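Local coordinates for protein peptidase M3B, oligoendopeptidase F (Enterococcus faecium, PDB 2QR4) that probably hydrolyses oligopeptides as a zinc-dependent metalloendopeptidase of the M3 family, at residues V368-H373 / A399-E404; P311-Y316 / L527-L531; H25-L29 / W90-I95; Y12-S16 / L80-V84; R190-E194 / K278-D283. The contacts are given in a common frame with arbitrary orientation. Numbering follows the deposited sequence.

Contact 1: residues V368-H373 / A399-E404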
# COMPACT_ATOMS: atom_id res chain seq x y z
N VAL A 368 -19.02 -6.75 -37.07
CA VAL A 368 -20.09 -5.79 -36.84
C VAL A 368 -19.82 -4.90 -35.63
O VAL A 368 -20.12 -3.69 -35.65
CB VAL A 368 -21.43 -6.54 -36.71
CG1 VAL A 368 -22.28 -5.97 -35.59
CG2 VAL A 368 -22.16 -6.53 -38.05
N HIS A 369 -19.22 -5.48 -34.60
CA HIS A 369 -18.76 -4.76 -33.41
C HIS A 369 -17.72 -3.69 -33.76
O HIS A 369 -17.76 -2.57 -33.24
CB HIS A 369 -18.18 -5.77 -32.40
CG HIS A 369 -17.85 -5.18 -31.06
ND1 HIS A 369 -16.59 -4.71 -30.75
CD2 HIS A 369 -18.59 -5.03 -29.94
CE1 HIS A 369 -16.58 -4.27 -29.50
NE2 HIS A 369 -17.78 -4.45 -28.99
N GLU A 370 -16.79 -4.02 -34.65
CA GLU A 370 -15.73 -3.09 -35.04
C GLU A 370 -16.20 -1.97 -35.95
O GLU A 370 -15.76 -0.83 -35.81
CB GLU A 370 -14.55 -3.83 -35.67
CG GLU A 370 -13.50 -4.26 -34.66
CD GLU A 370 -12.67 -5.42 -35.16
OE1 GLU A 370 -13.25 -6.47 -35.50
OE2 GLU A 370 -11.42 -5.28 -35.22
N MSE A 371 -17.07 -2.30 -36.90
CA MSE A 371 -17.66 -1.28 -37.76
C MSE A 371 -18.29 -0.19 -36.91
O MSE A 371 -18.18 0.99 -37.22
CB MSE A 371 -18.71 -1.90 -38.68
CG MSE A 371 -18.22 -3.09 -39.46
SE MSE A 371 -19.57 -3.86 -40.64
CE MSE A 371 -19.50 -2.52 -42.08
N GLY A 372 -18.93 -0.60 -35.82
CA GLY A 372 -19.58 0.33 -34.91
C GLY A 372 -18.61 1.31 -34.28
O GLY A 372 -18.86 2.51 -34.25
N HIS A 373 -17.49 0.79 -33.77
CA HIS A 373 -16.45 1.63 -33.18
C HIS A 373 -15.82 2.49 -34.27
O HIS A 373 -15.44 3.64 -34.04
CB HIS A 373 -15.39 0.76 -32.49
CG HIS A 373 -13.98 1.19 -32.77
ND1 HIS A 373 -13.23 0.65 -33.79
CD2 HIS A 373 -13.19 2.10 -32.16
CE1 HIS A 373 -12.04 1.22 -33.80
NE2 HIS A 373 -11.99 2.10 -32.82
N ALA A 399 -21.86 2.23 -29.33
CA ALA A 399 -21.99 2.19 -30.79
C ALA A 399 -21.64 0.81 -31.32
O ALA A 399 -22.06 0.43 -32.41
CB ALA A 399 -21.13 3.25 -31.44
N SER A 400 -20.86 0.08 -30.54
CA SER A 400 -20.43 -1.26 -30.88
C SER A 400 -21.49 -2.28 -30.50
O SER A 400 -21.90 -3.11 -31.31
CB SER A 400 -19.12 -1.58 -30.16
OG SER A 400 -18.04 -0.93 -30.80
N THR A 401 -21.92 -2.22 -29.24
CA THR A 401 -22.92 -3.14 -28.71
C THR A 401 -24.24 -2.98 -29.46
O THR A 401 -24.93 -3.96 -29.71
CB THR A 401 -23.11 -2.91 -27.21
OG1 THR A 401 -21.83 -2.85 -26.58
CG2 THR A 401 -23.94 -4.03 -26.56
N THR A 402 -24.59 -1.75 -29.82
CA THR A 402 -25.83 -1.49 -30.52
C THR A 402 -25.81 -2.26 -31.82
O THR A 402 -26.80 -2.90 -32.19
CB THR A 402 -26.03 0.01 -30.81
OG1 THR A 402 -25.97 0.74 -29.58
CG2 THR A 402 -27.38 0.27 -31.46
N ASN A 403 -24.68 -2.20 -32.52
CA ASN A 403 -24.51 -2.92 -33.78
C ASN A 403 -24.67 -4.44 -33.62
O ASN A 403 -25.36 -5.08 -34.41
CB ASN A 403 -23.16 -2.57 -34.41
CG ASN A 403 -23.19 -1.23 -35.16
OD1 ASN A 403 -24.20 -0.54 -35.19
ND2 ASN A 403 -22.07 -0.88 -35.77
N GLU A 404 -24.05 -5.00 -32.59
CA GLU A 404 -24.19 -6.41 -32.27
C GLU A 404 -25.65 -6.76 -32.02
O GLU A 404 -26.16 -7.80 -32.49
CB GLU A 404 -23.34 -6.76 -31.04
CG GLU A 404 -21.92 -7.24 -31.35
CD GLU A 404 -21.24 -7.87 -30.13
OE1 GLU A 404 -21.38 -7.32 -29.01
OE2 GLU A 404 -20.56 -8.91 -30.28

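Contact 2: residues P311-Y316 / L527-L531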
# COMPACT_ATOMS: atom_id res chain seq x y z
N PRO A 311 -31.07 -1.24 -41.17
CA PRO A 311 -31.90 -0.38 -40.32
C PRO A 311 -31.18 0.88 -39.84
O PRO A 311 -31.82 1.84 -39.43
CB PRO A 311 -32.22 -1.28 -39.11
CG PRO A 311 -32.15 -2.66 -39.64
CD PRO A 311 -31.06 -2.64 -40.68
N MSE A 312 -29.85 0.87 -39.91
CA MSE A 312 -29.05 2.05 -39.62
C MSE A 312 -29.27 3.17 -40.64
O MSE A 312 -29.01 4.33 -40.35
CB MSE A 312 -27.56 1.69 -39.59
CG MSE A 312 -27.15 0.77 -38.46
SE MSE A 312 -27.68 1.42 -36.70
CE MSE A 312 -27.49 3.34 -37.00
N GLY A 313 -29.73 2.81 -41.84
CA GLY A 313 -30.11 3.79 -42.84
C GLY A 313 -29.01 4.24 -43.79
O GLY A 313 -27.84 3.89 -43.59
N GLU A 314 -29.38 5.03 -44.80
CA GLU A 314 -28.47 5.49 -45.85
C GLU A 314 -27.21 6.18 -45.32
O GLU A 314 -26.09 5.72 -45.59
CB GLU A 314 -29.19 6.40 -46.85
CG GLU A 314 -29.77 5.68 -48.07
N GLU A 315 -27.37 7.28 -44.58
CA GLU A 315 -26.23 7.99 -44.01
C GLU A 315 -25.20 7.03 -43.39
O GLU A 315 -24.04 7.00 -43.82
CB GLU A 315 -26.68 9.01 -42.97
CG GLU A 315 -26.77 10.45 -43.48
CD GLU A 315 -26.40 11.47 -42.42
OE1 GLU A 315 -27.13 12.48 -42.26
OE2 GLU A 315 -25.38 11.28 -41.73
N TYR A 316 -25.64 6.26 -42.40
CA TYR A 316 -24.77 5.32 -41.68
C TYR A 316 -24.02 4.33 -42.59
O TYR A 316 -22.82 4.12 -42.43
CB TYR A 316 -25.57 4.54 -40.64
CG TYR A 316 -24.72 3.75 -39.66
CD1 TYR A 316 -24.44 4.26 -38.40
CD2 TYR A 316 -24.18 2.51 -40.01
CE1 TYR A 316 -23.65 3.55 -37.50
CE2 TYR A 316 -23.39 1.80 -39.11
CZ TYR A 316 -23.14 2.32 -37.85
OH TYR A 316 -22.35 1.62 -36.96
N LEU A 527 -33.60 6.85 -35.37
CA LEU A 527 -32.40 6.94 -36.21
C LEU A 527 -31.70 8.28 -36.07
O LEU A 527 -30.52 8.35 -35.73
CB LEU A 527 -32.75 6.69 -37.68
CG LEU A 527 -32.63 5.25 -38.19
CD1 LEU A 527 -31.27 4.68 -37.83
CD2 LEU A 527 -33.77 4.36 -37.67
N GLU A 528 -32.44 9.35 -36.34
CA GLU A 528 -31.91 10.71 -36.29
C GLU A 528 -31.19 10.97 -34.97
O GLU A 528 -30.08 11.50 -34.96
CB GLU A 528 -33.03 11.73 -36.52
CG GLU A 528 -32.59 13.20 -36.52
CD GLU A 528 -33.78 14.16 -36.65
OE1 GLU A 528 -34.90 13.78 -36.25
OE2 GLU A 528 -33.59 15.29 -37.16
N ASN A 529 -31.82 10.59 -33.87
CA ASN A 529 -31.26 10.79 -32.54
C ASN A 529 -30.01 9.95 -32.25
O ASN A 529 -29.09 10.41 -31.57
CB ASN A 529 -32.33 10.55 -31.47
CG ASN A 529 -33.39 11.63 -31.45
OD1 ASN A 529 -33.36 12.58 -32.23
ND2 ASN A 529 -34.34 11.49 -30.54
N TYR A 530 -29.99 8.72 -32.75
CA TYR A 530 -28.81 7.87 -32.62
C TYR A 530 -27.64 8.47 -33.40
O TYR A 530 -26.52 8.50 -32.90
CB TYR A 530 -29.10 6.45 -33.11
CG TYR A 530 -27.95 5.49 -32.91
CD1 TYR A 530 -27.72 4.91 -31.68
CD2 TYR A 530 -27.09 5.16 -33.96
CE1 TYR A 530 -26.66 4.03 -31.48
CE2 TYR A 530 -26.03 4.27 -33.78
CZ TYR A 530 -25.82 3.71 -32.53
OH TYR A 530 -24.79 2.83 -32.31
N LEU A 531 -27.91 8.93 -34.61
CA LEU A 531 -26.87 9.52 -35.44
C LEU A 531 -26.32 10.78 -34.78
O LEU A 531 -25.11 10.99 -34.77
CB LEU A 531 -27.39 9.85 -36.84
CG LEU A 531 -27.90 8.71 -37.73
CD1 LEU A 531 -28.11 9.19 -39.17
CD2 LEU A 531 -26.97 7.50 -37.70

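Contact 3: residues H25-L29 / W90-I95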
# COMPACT_ATOMS: atom_id res chain seq x y z
N HIS A 25 2.81 32.58 -13.07
CA HIS A 25 1.37 32.67 -13.30
C HIS A 25 0.62 32.75 -11.99
O HIS A 25 -0.41 33.41 -11.89
CB HIS A 25 0.89 31.51 -14.17
CG HIS A 25 1.47 31.54 -15.55
ND1 HIS A 25 1.13 32.50 -16.48
CD2 HIS A 25 2.38 30.75 -16.16
CE1 HIS A 25 1.80 32.30 -17.60
NE2 HIS A 25 2.58 31.24 -17.43
N LYS A 26 1.15 32.09 -10.97
CA LYS A 26 0.52 32.06 -9.66
C LYS A 26 0.27 33.47 -9.16
O LYS A 26 1.13 34.34 -9.27
CB LYS A 26 1.39 31.27 -8.67
CG LYS A 26 0.84 31.21 -7.27
CD LYS A 26 1.62 30.22 -6.40
CE LYS A 26 1.14 30.29 -4.96
NZ LYS A 26 1.78 29.27 -4.10
N GLY A 27 -0.93 33.71 -8.65
CA GLY A 27 -1.29 35.00 -8.08
C GLY A 27 -1.59 36.11 -9.08
O GLY A 27 -1.73 37.26 -8.68
N THR A 28 -1.71 35.76 -10.36
CA THR A 28 -2.00 36.76 -11.39
C THR A 28 -3.43 36.72 -11.90
O THR A 28 -3.86 37.64 -12.62
CB THR A 28 -1.10 36.59 -12.63
OG1 THR A 28 -1.38 35.33 -13.25
CG2 THR A 28 0.38 36.70 -12.26
N LEU A 29 -4.17 35.68 -11.56
CA LEU A 29 -5.49 35.46 -12.16
C LEU A 29 -6.40 36.68 -12.12
O LEU A 29 -7.17 36.90 -13.04
CB LEU A 29 -6.19 34.24 -11.56
CG LEU A 29 -5.40 32.93 -11.72
CD1 LEU A 29 -6.26 31.70 -11.42
CD2 LEU A 29 -4.82 32.85 -13.10
N TRP A 90 -2.18 25.31 -7.10
CA TRP A 90 -2.70 26.61 -6.68
C TRP A 90 -3.80 27.09 -7.64
O TRP A 90 -4.59 27.98 -7.31
CB TRP A 90 -1.58 27.64 -6.65
CG TRP A 90 -0.86 27.71 -7.96
CD1 TRP A 90 0.28 27.05 -8.30
CD2 TRP A 90 -1.25 28.46 -9.10
NE1 TRP A 90 0.63 27.35 -9.58
CE2 TRP A 90 -0.30 28.21 -10.11
CE3 TRP A 90 -2.32 29.34 -9.38
CZ2 TRP A 90 -0.38 28.78 -11.38
CZ3 TRP A 90 -2.40 29.91 -10.64
CH2 TRP A 90 -1.43 29.63 -11.63
N PHE A 91 -3.85 26.47 -8.81
CA PHE A 91 -4.62 26.96 -9.95
C PHE A 91 -6.14 27.06 -9.73
O PHE A 91 -6.72 28.15 -9.89
CB PHE A 91 -4.26 26.12 -11.18
CG PHE A 91 -5.02 26.49 -12.41
CD1 PHE A 91 -4.95 27.77 -12.93
CD2 PHE A 91 -5.80 25.55 -13.05
CE1 PHE A 91 -5.66 28.11 -14.07
CE2 PHE A 91 -6.50 25.89 -14.20
CZ PHE A 91 -6.43 27.16 -14.71
N GLU A 92 -6.79 25.96 -9.37
CA GLU A 92 -8.25 25.97 -9.15
C GLU A 92 -8.71 26.80 -7.93
O GLU A 92 -9.70 27.52 -8.00
CB GLU A 92 -8.79 24.54 -9.07
CG GLU A 92 -8.48 23.70 -10.31
CD GLU A 92 -9.27 22.39 -10.36
OE1 GLU A 92 -9.99 22.07 -9.38
OE2 GLU A 92 -9.17 21.68 -11.38
N PRO A 93 -8.01 26.65 -6.80
CA PRO A 93 -8.24 27.56 -5.68
C PRO A 93 -8.16 29.02 -6.10
O PRO A 93 -9.00 29.82 -5.67
CB PRO A 93 -7.11 27.21 -4.70
CG PRO A 93 -6.87 25.74 -4.98
CD PRO A 93 -7.03 25.61 -6.47
N GLU A 94 -7.18 29.39 -6.92
CA GLU A 94 -7.07 30.80 -7.32
C GLU A 94 -8.14 31.23 -8.30
O GLU A 94 -8.62 32.35 -8.23
CB GLU A 94 -5.68 31.14 -7.85
CG GLU A 94 -4.64 31.25 -6.76
CD GLU A 94 -3.44 32.07 -7.19
OE1 GLU A 94 -2.41 31.99 -6.47
OE2 GLU A 94 -3.54 32.80 -8.22
N ILE A 95 -8.52 30.34 -9.20
CA ILE A 95 -9.66 30.62 -10.07
C ILE A 95 -10.85 30.94 -9.19
O ILE A 95 -11.54 31.93 -9.39
CB ILE A 95 -10.00 29.42 -10.98
CG1 ILE A 95 -8.97 29.29 -12.09
CG2 ILE A 95 -11.38 29.60 -11.59
CD1 ILE A 95 -9.05 27.98 -12.82

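Contact 4: residues Y12-S16 / L80-V84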
# COMPACT_ATOMS: atom_id res chain seq x y z
N TYR A 12 11.20 14.63 -19.54
CA TYR A 12 11.26 14.95 -18.12
C TYR A 12 11.96 16.29 -17.94
O TYR A 12 11.50 17.15 -17.20
CB TYR A 12 12.03 13.87 -17.33
CG TYR A 12 12.42 14.32 -15.93
CD1 TYR A 12 11.62 14.02 -14.83
CD2 TYR A 12 13.59 15.05 -15.71
CE1 TYR A 12 11.97 14.44 -13.54
CE2 TYR A 12 13.95 15.48 -14.43
CZ TYR A 12 13.14 15.17 -13.35
OH TYR A 12 13.50 15.59 -12.09
N LEU A 13 13.07 16.46 -18.64
CA LEU A 13 13.87 17.64 -18.51
C LEU A 13 13.07 18.86 -18.98
O LEU A 13 13.13 19.92 -18.37
CB LEU A 13 15.13 17.48 -19.35
CG LEU A 13 16.46 17.94 -18.75
CD1 LEU A 13 16.60 17.44 -17.33
CD2 LEU A 13 17.60 17.43 -19.61
N GLU A 14 12.32 18.69 -20.07
CA GLU A 14 11.57 19.79 -20.65
C GLU A 14 10.39 20.17 -19.77
O GLU A 14 10.16 21.34 -19.51
CB GLU A 14 11.10 19.44 -22.06
CG GLU A 14 12.24 19.29 -23.06
CD GLU A 14 11.85 18.50 -24.29
OE1 GLU A 14 12.76 18.08 -25.04
OE2 GLU A 14 10.65 18.29 -24.52
N LEU A 15 9.65 19.18 -19.29
CA LEU A 15 8.53 19.46 -18.41
C LEU A 15 9.01 20.09 -17.10
O LEU A 15 8.40 21.04 -16.61
CB LEU A 15 7.74 18.21 -18.14
CG LEU A 15 6.55 17.99 -19.06
CD1 LEU A 15 6.55 18.95 -20.24
CD2 LEU A 15 6.54 16.54 -19.53
N SER A 16 10.11 19.57 -16.55
CA SER A 16 10.71 20.10 -15.32
C SER A 16 11.11 21.55 -15.43
O SER A 16 10.94 22.32 -14.50
CB SER A 16 11.94 19.31 -14.91
OG SER A 16 11.58 18.05 -14.38
N LEU A 80 7.26 12.55 -11.47
CA LEU A 80 7.07 13.72 -12.33
C LEU A 80 5.63 14.20 -12.23
O LEU A 80 5.38 15.39 -12.09
CB LEU A 80 7.34 13.36 -13.79
CG LEU A 80 7.98 14.32 -14.80
CD1 LEU A 80 7.28 14.17 -16.12
CD2 LEU A 80 7.97 15.77 -14.37
N PHE A 81 4.69 13.26 -12.30
CA PHE A 81 3.27 13.58 -12.26
C PHE A 81 2.89 14.29 -10.96
O PHE A 81 2.26 15.35 -10.99
CB PHE A 81 2.42 12.33 -12.45
CG PHE A 81 0.99 12.63 -12.80
CD1 PHE A 81 0.69 13.51 -13.84
CD2 PHE A 81 -0.04 12.02 -12.12
CE1 PHE A 81 -0.63 13.78 -14.17
CE2 PHE A 81 -1.37 12.29 -12.46
CZ PHE A 81 -1.66 13.16 -13.48
N SER A 82 3.27 13.71 -9.83
CA SER A 82 3.01 14.35 -8.54
C SER A 82 3.72 15.69 -8.42
O SER A 82 3.17 16.64 -7.89
CB SER A 82 3.36 13.44 -7.35
OG SER A 82 4.63 12.84 -7.52
N LYS A 83 4.93 15.78 -8.96
CA LYS A 83 5.66 17.03 -8.90
C LYS A 83 4.91 18.12 -9.68
O LYS A 83 4.74 19.24 -9.19
CB LYS A 83 7.08 16.87 -9.43
CG LYS A 83 7.87 18.17 -9.34
CD LYS A 83 9.35 17.99 -9.65
CE LYS A 83 9.62 18.06 -11.15
NZ LYS A 83 11.07 17.93 -11.44
N VAL A 84 4.45 17.77 -10.88
CA VAL A 84 3.68 18.67 -11.73
C VAL A 84 2.32 19.01 -11.11
O VAL A 84 1.93 20.18 -11.06
CB VAL A 84 3.48 18.07 -13.15
CG1 VAL A 84 2.42 18.83 -13.91
CG2 VAL A 84 4.79 18.09 -13.91

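Contact 5: residues R190-E194 / K278-D283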
# COMPACT_ATOMS: atom_id res chain seq x y z
N ARG A 190 -14.12 -31.70 -17.97
CA ARG A 190 -14.54 -31.18 -16.68
C ARG A 190 -13.48 -31.30 -15.59
O ARG A 190 -13.37 -30.43 -14.73
CB ARG A 190 -15.83 -31.84 -16.21
CG ARG A 190 -16.46 -31.08 -15.08
CD ARG A 190 -17.76 -31.69 -14.64
NE ARG A 190 -18.51 -30.76 -13.82
CZ ARG A 190 -19.43 -31.13 -12.93
NH1 ARG A 190 -20.07 -30.22 -12.22
NH2 ARG A 190 -19.70 -32.42 -12.75
N ARG A 191 -12.72 -32.38 -15.60
CA ARG A 191 -11.73 -32.59 -14.55
C ARG A 191 -10.68 -31.49 -14.61
O ARG A 191 -10.20 -31.02 -13.57
CB ARG A 191 -11.07 -33.97 -14.71
CG ARG A 191 -9.81 -34.16 -13.88
CD ARG A 191 -8.96 -35.36 -14.34
NE ARG A 191 -8.22 -35.12 -15.58
CZ ARG A 191 -7.23 -34.23 -15.71
NH1 ARG A 191 -6.86 -33.46 -14.69
NH2 ARG A 191 -6.61 -34.10 -16.88
N VAL A 192 -10.34 -31.07 -15.82
CA VAL A 192 -9.34 -30.03 -16.04
C VAL A 192 -9.85 -28.67 -15.57
O VAL A 192 -9.12 -27.90 -14.94
CB VAL A 192 -8.95 -29.99 -17.53
CG1 VAL A 192 -8.34 -28.64 -17.91
CG2 VAL A 192 -8.01 -31.14 -17.85
N ARG A 193 -11.12 -28.41 -15.86
CA ARG A 193 -11.83 -27.24 -15.34
C ARG A 193 -11.78 -27.17 -13.81
O ARG A 193 -11.41 -26.14 -13.22
CB ARG A 193 -13.29 -27.25 -15.83
CG ARG A 193 -13.53 -26.43 -17.06
CD ARG A 193 -14.75 -26.84 -17.87
NE ARG A 193 -15.93 -27.25 -17.12
CZ ARG A 193 -16.80 -28.14 -17.59
NH1 ARG A 193 -16.58 -28.68 -18.78
NH2 ARG A 193 -17.88 -28.52 -16.91
N GLU A 194 -12.17 -28.26 -13.16
CA GLU A 194 -12.25 -28.27 -11.70
C GLU A 194 -10.86 -28.08 -11.12
O GLU A 194 -10.67 -27.39 -10.11
CB GLU A 194 -12.84 -29.60 -11.23
CG GLU A 194 -12.83 -29.83 -9.72
CD GLU A 194 -13.32 -31.23 -9.37
OE1 GLU A 194 -13.39 -32.08 -10.28
OE2 GLU A 194 -13.65 -31.49 -8.20
N LYS A 278 -24.42 -31.60 -10.31
CA LYS A 278 -24.44 -30.28 -9.69
C LYS A 278 -23.62 -29.26 -10.47
O LYS A 278 -22.53 -29.55 -10.94
CB LYS A 278 -24.00 -30.39 -8.23
CG LYS A 278 -25.20 -30.56 -7.29
CD LYS A 278 -24.88 -31.34 -6.07
CE LYS A 278 -26.10 -31.42 -5.16
NZ LYS A 278 -27.30 -31.89 -5.90
N LEU A 279 -24.18 -28.06 -10.63
CA LEU A 279 -23.52 -26.99 -11.40
C LEU A 279 -22.63 -26.16 -10.50
O LEU A 279 -23.08 -25.63 -9.49
CB LEU A 279 -24.56 -26.06 -12.04
CG LEU A 279 -24.03 -25.12 -13.15
CD1 LEU A 279 -23.59 -25.90 -14.40
CD2 LEU A 279 -25.06 -24.08 -13.54
N HIS A 280 -21.36 -26.03 -10.88
CA HIS A 280 -20.44 -25.26 -10.05
C HIS A 280 -19.93 -24.04 -10.81
O HIS A 280 -20.04 -23.97 -12.04
CB HIS A 280 -19.23 -26.12 -9.64
CG HIS A 280 -19.57 -27.35 -8.87
ND1 HIS A 280 -19.39 -27.45 -7.51
CD2 HIS A 280 -20.05 -28.56 -9.28
CE1 HIS A 280 -19.75 -28.65 -7.10
NE2 HIS A 280 -20.16 -29.34 -8.16
N MSE A 281 -19.33 -23.09 -10.08
CA MSE A 281 -18.69 -21.95 -10.71
C MSE A 281 -17.79 -22.39 -11.86
O MSE A 281 -17.77 -21.77 -12.92
CB MSE A 281 -17.91 -21.10 -9.68
CG MSE A 281 -18.81 -20.42 -8.61
SE MSE A 281 -20.36 -19.43 -9.37
CE MSE A 281 -19.43 -18.12 -10.49
N TYR A 282 -17.07 -23.50 -11.68
CA TYR A 282 -16.14 -23.92 -12.73
C TYR A 282 -16.82 -24.58 -13.93
O TYR A 282 -16.15 -25.14 -14.81
CB TYR A 282 -15.03 -24.81 -12.17
CG TYR A 282 -15.51 -26.02 -11.40
CD1 TYR A 282 -16.05 -27.13 -12.05
CD2 TYR A 282 -15.41 -26.07 -10.01
CE1 TYR A 282 -16.47 -28.26 -11.33
CE2 TYR A 282 -15.83 -27.18 -9.28
CZ TYR A 282 -16.36 -28.27 -9.94
OH TYR A 282 -16.78 -29.36 -9.20
N ASP A 283 -18.15 -24.51 -13.97
CA ASP A 283 -18.90 -25.01 -15.14
C ASP A 283 -19.56 -23.91 -15.97
O ASP A 283 -20.26 -24.21 -16.93
CB ASP A 283 -20.00 -25.98 -14.70
CG ASP A 283 -19.45 -27.25 -14.08
OD1 ASP A 283 -18.43 -27.77 -14.60
OD2 ASP A 283 -20.05 -27.72 -13.09
O HOH W 1 -21.61 -32.57 -10.33

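Contact 1: residues V368-H373 / A399-E404
H369 adopts a t rotamer that carries its imidazole over S400: S400 CB lies 3.5 Å from the ring centroid, a CH-pi contact over the ring face. The m rotamer of S400 sends its hydroxyl back to the other helix, where S400 OG donates to H369 O at 3.0 Å. N403, also m, reaches across to G372, its ND2 3.4 Å from V368 O in a weak hydrogen bond; its stronger partner is Y316 OH. Residues 369-373 read HEMGH, the HExxH signature of zinc peptidases, whose two histidines bind metal in relatives; E397, against H369, probably supplies the third ligand. The axes of the two segments approach to 7.2 Å, with their directions at 141°, close because G372 has no side chain: a beta-carbon would clash with A399 O and N403 ND2. G372 CA instead makes a CA-H...O contact of 3.5 Å with A399 O. E404 OE1 approaches H369 CD2 at 3.7 Å, while the imidazole of H373 leads away from the interface.

Contact 2: residues P311-Y316 / L527-L531
P311, in a short 3-10 turn, meets the helix of L527-L531 through its backbone, with P311 O 3.3 Å from L527 CD1. Selenomethionine M312 touches three residues of the other segment: its CE lies 3.6 Å from Y530 CD2, 4.1 Å from L527 CD1 and 4.3 Å from L531 CD2, and its SE sits obliquely 5.2 Å from the Y530 ring centroid, a Met-aromatic contact. At G313 the backbone turns with phi/psi of 90/173, where a beta-carbon would jam against M312 O. Two residues on, E315 CB lies 4.1 Å from L531 CD1. Y316, a t rotamer, offers its ring edge to L531, with CD1 4.2 Å from L531 CD2; its CE1 just reaches Y530 CE2 at 4.5 Å. The Y316 hydroxyl bonds N403 of helix 394-414, against which Y530 also packs, so this joint of the M3 peptidase region backs that helix. Between the two segments themselves cohesion is apolar and dispersive: position depends on how M312 and the leucines fit, not on directed polar bonds.

Contact 3: residues H25-L29 / W90-I95
W90 lays the six-membered ring of its indole beneath the backbone of K26, whose CA stands 3.6 Å from the ring centroid and only 8° off the normal, a CH-pi contact over the face. K26 CB follows along the same ring system, 3.8 Å from W90 CE2, and H25 CB touches the far corner at 3.9 Å from W90 CH2. A p rotamer at W90 turns the indole toward the loop, while its NE1 is held by S22 OG. The platform carries a type II beta turn from H25 to T28, closed by T28 N to H25 O at 3.1 Å and tightened by T28 OG1 to H25 O at 2.5 Å. G27 occupies the third position with the positive phi that this turn type calls for, and G27 N donates to E94 OE2 at 2.8 Å. The turn links helix 22-25 to the long helix 33-63 in the N-terminal helical region, and the contact ties it to the short helix 91-95. Beyond the turn, L29 inserts CD1 against that helix, 3.4 Å from I95 N, 3.7 Å from I95 CG1 and 3.7 Å from E94 CB. It also meets the indole edge, L29 CD1 lying 4.3 Å from W90 CZ3. F91 and I95 continue inward, F91 onto I40 and V43 of helix 33-63 and I95 onto I120 and I123 of helix 117-124.

Contact 4: residues Y12-S16 / L80-V84
Two nearly parallel helices of the N-terminal helical region, 4-18 and 68-87, are joined here by side chains alone. The axes of the short segments run at 9° to each other but stay 11.3 Å apart, and the nearest CA pair, Y12 and L80, is separated by 7.3 Å, so the backbones do not meet. L80 fills much of the space: its CG lies 3.7 Å from Y12 CD1, and its CD1 is 4.2 Å from L15 CD2. Beside this apolar patch stands a polar bridge. K83, extended except for a bend at chi3 (p), brings NZ to S16 OG, donating at 3.0 Å, with a weaker bond from K83 NZ to Y12 OH at 3.4 Å. The m rotamer of S16 folds its hydroxyl back onto its own helix, where S16 OG donates to Y12 O at 3.0 Å; the serine thus passes the lysine bond on to a backbone carbonyl one turn earlier. Y12, a t rotamer, contributes both its ring, beside L80, and its hydroxyl, near the ammonium. The long helix 33-63, which comes between these two in sequence, packs against both: L15 lies on its Q49 and I53, V84 on T50, and F81 stacks on Y54.

Contact 5: residues R190-E194 / K278-D283
K278 contributes its backbone: K278 O accepts from R190 NH1 at 2.9 Å, and a water joins K278 N, at 3.0 Å, to R190 NH2, at 3.1 Å. At H280 the chain turns; H280 N donates to D283 OD2 at 3.1 Å and H280 O receives D283 N at 2.8 Å, a closed loop that holds the carboxylate in place. H280 CD2 meets R190 NH1 at 3.4 Å. Y282, in the short 3-10 turn 281-283, presents its ring face to E194, whose CB lies 4.0 Å from the centroid in a CH-pi contact, and the ring edge to R190, with R190 NE 4.1 Å from Y282 CE1. Y282 O accepts from R193 NE at 3.1 Å. D283 is shared by two arginines in a salt-bridge network: R190 pairs NE with D283 OD1 at 3.1 Å and NH1 with D283 OD2 at 2.6 Å, while R193 NH2 reaches D283 OD1 at a very short 2.5 Å. R190 and R193 stand one turn apart at the start of helix 190-206, so one aspartate clasps that helix end to the loop. The loop follows helix 260-274, against whose L274 both L279 and D283 pack; H280 ND1 binds D483, M281 lies on helix 461-476, and Y282 rests on L185 of helix 178-185.

How the contacts relate
Contacts 3 and 4 come first in the chain and cross, their segments alternating; their centres are about 19 Å apart in the N-terminal helical region, where helix 68-87 leads into 91-95. Contact 5 follows at the opposite side of the chain's centre, its centre about 60 Å from that of contact 3. Contact 1 is nested within the loop closed by contact 2, and these two touch: N403 ND2 lies 2.8 Å from Y316 OH, probably hydrogen-bonded, and Y530 OH packs 3.3 Å from A399 CA. Contacts 1, 2 and 5 belong to the M3 peptidase region; contact 2 backs helix 394-414, partner of the HExxH helix 361-379, while contacts 3, 4 and 5 fasten distant parts.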